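Local coordinates for protein HTH-type transcriptional regulator PrpR (Mycobacterium tuberculosis, PDB 6D2S) that regulates transcription of the enzymes that break down short-chain fatty acids through the glyoxylate and methylcitrate cycles, including propionate derived from cholesterol, at the calcium ion site. Sequence-based numbering; all coordinates share one arbitrary frame.

The calcium ion site. Residues 164, 247-250, 252-253. With CA (calcium ion), chain B.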
ATOM      1  N   GLU A 164      -1.421  -1.688  -7.190  1.00 12.80           N
ATOM      2  CA  GLU A 164      -1.652  -2.217  -5.848  1.00 14.75           C
ATOM      3  C   GLU A 164      -1.218  -1.230  -4.773  1.00 15.38           C
ATOM      4  O   GLU A 164      -1.760  -1.258  -3.661  1.00 13.24           O
ATOM      5  CB  GLU A 164      -0.952  -3.569  -5.654  1.00 15.30           C
ATOM      6  CG  GLU A 164       0.567  -3.516  -5.607  1.00 19.70           C
ATOM      7  CD  GLU A 164       1.210  -3.686  -6.975  1.00 22.60           C
ATOM      8  OE1 GLU A 164       0.616  -3.237  -7.991  1.00 18.72           O
ATOM      9  OE2 GLU A 164       2.309  -4.286  -7.027  1.00 18.74           O
ATOM     10  N   THR A 247      -1.843  -7.233 -11.615  1.00 31.37           N
ATOM     11  CA  THR A 247      -0.688  -6.357 -11.513  1.00 36.28           C
ATOM     12  C   THR A 247       0.363  -6.837 -12.503  1.00 40.05           C
ATOM     13  O   THR A 247       0.657  -8.035 -12.568  1.00 48.41           O
ATOM     14  CB  THR A 247      -0.121  -6.364 -10.095  1.00 40.43           C
ATOM     15  OG1 THR A 247       0.518  -7.625  -9.849  1.00 47.61           O
ATOM     16  CG2 THR A 247      -1.239  -6.175  -9.090  1.00 41.33           C
ATOM     17  N   ALA A 248       0.908  -5.912 -13.281  1.00 39.23           N
ATOM     18  CA  ALA A 248       1.983  -6.266 -14.196  1.00 43.26           C
ATOM     19  C   ALA A 248       3.245  -6.591 -13.404  1.00 48.64           C
ATOM     20  O   ALA A 248       3.596  -5.882 -12.456  1.00 35.54           O
ATOM     21  CB  ALA A 248       2.243  -5.127 -15.179  1.00 47.08           C
ATOM     22  N   ALA A 249       3.912  -7.680 -13.785  1.00 53.81           N
ATOM     23  CA  ALA A 249       5.176  -8.086 -13.170  1.00 59.13           C
ATOM     24  C   ALA A 249       6.282  -7.248 -13.795  1.00 54.23           C
ATOM     25  O   ALA A 249       6.843  -7.589 -14.836  1.00 53.58           O
ATOM     26  CB  ALA A 249       5.422  -9.579 -13.365  1.00 64.61           C
ATOM     27  N   ASP A 250       6.597  -6.128 -13.144  1.00 48.74           N
ATOM     28  CA  ASP A 250       7.514  -5.144 -13.706  1.00 49.34           C
ATOM     29  C   ASP A 250       8.171  -4.338 -12.590  1.00 51.48           C
ATOM     30  O   ASP A 250       8.370  -4.857 -11.486  1.00 51.68           O
ATOM     31  CB  ASP A 250       6.766  -4.232 -14.682  1.00 47.06           C
ATOM     32  CG  ASP A 250       5.670  -3.435 -14.008  1.00 46.47           C
ATOM     33  OD1 ASP A 250       5.056  -2.580 -14.681  1.00 49.54           O
ATOM     34  OD2 ASP A 250       5.436  -3.647 -12.795  1.00 40.30           O
ATOM     35  N   LEU A 252       6.987  -1.468 -11.106  1.00 29.81           N
ATOM     36  CA  LEU A 252       6.095  -0.610 -10.344  1.00 27.77           C
ATOM     37  C   LEU A 252       5.197  -1.455  -9.447  1.00 27.17           C
ATOM     38  O   LEU A 252       4.930  -2.622  -9.739  1.00 30.14           O
ATOM     39  CB  LEU A 252       5.250   0.257 -11.280  1.00 33.40           C
ATOM     40  CG  LEU A 252       4.771   1.618 -10.778  1.00 28.99           C
ATOM     41  CD1 LEU A 252       5.924   2.461 -10.252  1.00 27.95           C
ATOM     42  CD2 LEU A 252       4.047   2.350 -11.909  1.00 34.46           C
ATOM     43  N   GLY A 253       4.730  -0.855  -8.353  1.00 25.41           N
ATOM     44  CA  GLY A 253       3.937  -1.570  -7.373  1.00 24.68           C
ATOM     45  C   GLY A 253       4.799  -2.346  -6.394  1.00 25.70           C
ATOM     46  O   GLY A 253       5.897  -2.788  -6.742  1.00 27.28           O
TER
HETATM   47 CA    CA B 502       3.766  -4.052 -11.058  1.00 24.17          CA
HETATM   48  O   HOH W   1       1.838  -2.787 -10.270  1.00 27.81           O
HETATM   49  O   HOH W   2       3.021  -5.323  -9.274  1.00 27.54           O
HETATM   50  O   HOH W   3       6.147  -5.068 -10.803  1.00 39.69           O
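A calcium ion sits in the loop that follows strand 239-247, in the C-terminal, ScfR-family part of this PrpR fragment, and faces the first turn of helix 163-170. The loop turns around the metal and offers it oxygens at every second residue. Ala248 gives its backbone carbonyl, O to CA 2.3 Å, and Leu252 does the same from the far side of the turn, O to CA 2.3 Å. Between them Asp250 supplies a carboxylate oxygen, OD2, at 2.4 Å from CA. The carboxylate binds through one oxygen: OD1 lies 4.1 Å from CA and takes no part in the coordination. In Asp250, CG stands between the backbone N and the carbonyl carbon (chi1 62°), which points the carboxylate towards the ion. OD2 also accepts a nearly straight hydrogen bond from the Leu252 amide, N to OD2 3.2 Å, whose donor comes from above the carboxylate plane, 70° out of it. That bond spans the 250-252 segment and should help to hold OD2 in place.

With waters 1, 2 and 3 the modelled shell is a distorted six-coordinate one, water 3 being the longest bond at 2.6 Å from CA. The two carbonyls stand roughly opposite each other, OD2 opposes water 2, and water 1 opposes water 3. Glu164 is a second-shell residue. Its carboxylate straddles a pair of the waters, OE1 to water 1 at 2.6 Å and OE2 to water 2 at 2.6 Å, one oxygen to each, and so would help to position them. Two carboxylates thus lie near the metal, one bound directly and one through water, and their negative charge would be expected to favour a cation here. The ion draws Ala248, Asp250 and Leu252 together and, through water, connects the loop to helix 163-170; it may well steady the loop, a role that looks structural, though the coordinates alone do not show whether calcium is bound in the cell or came from the crystallisation.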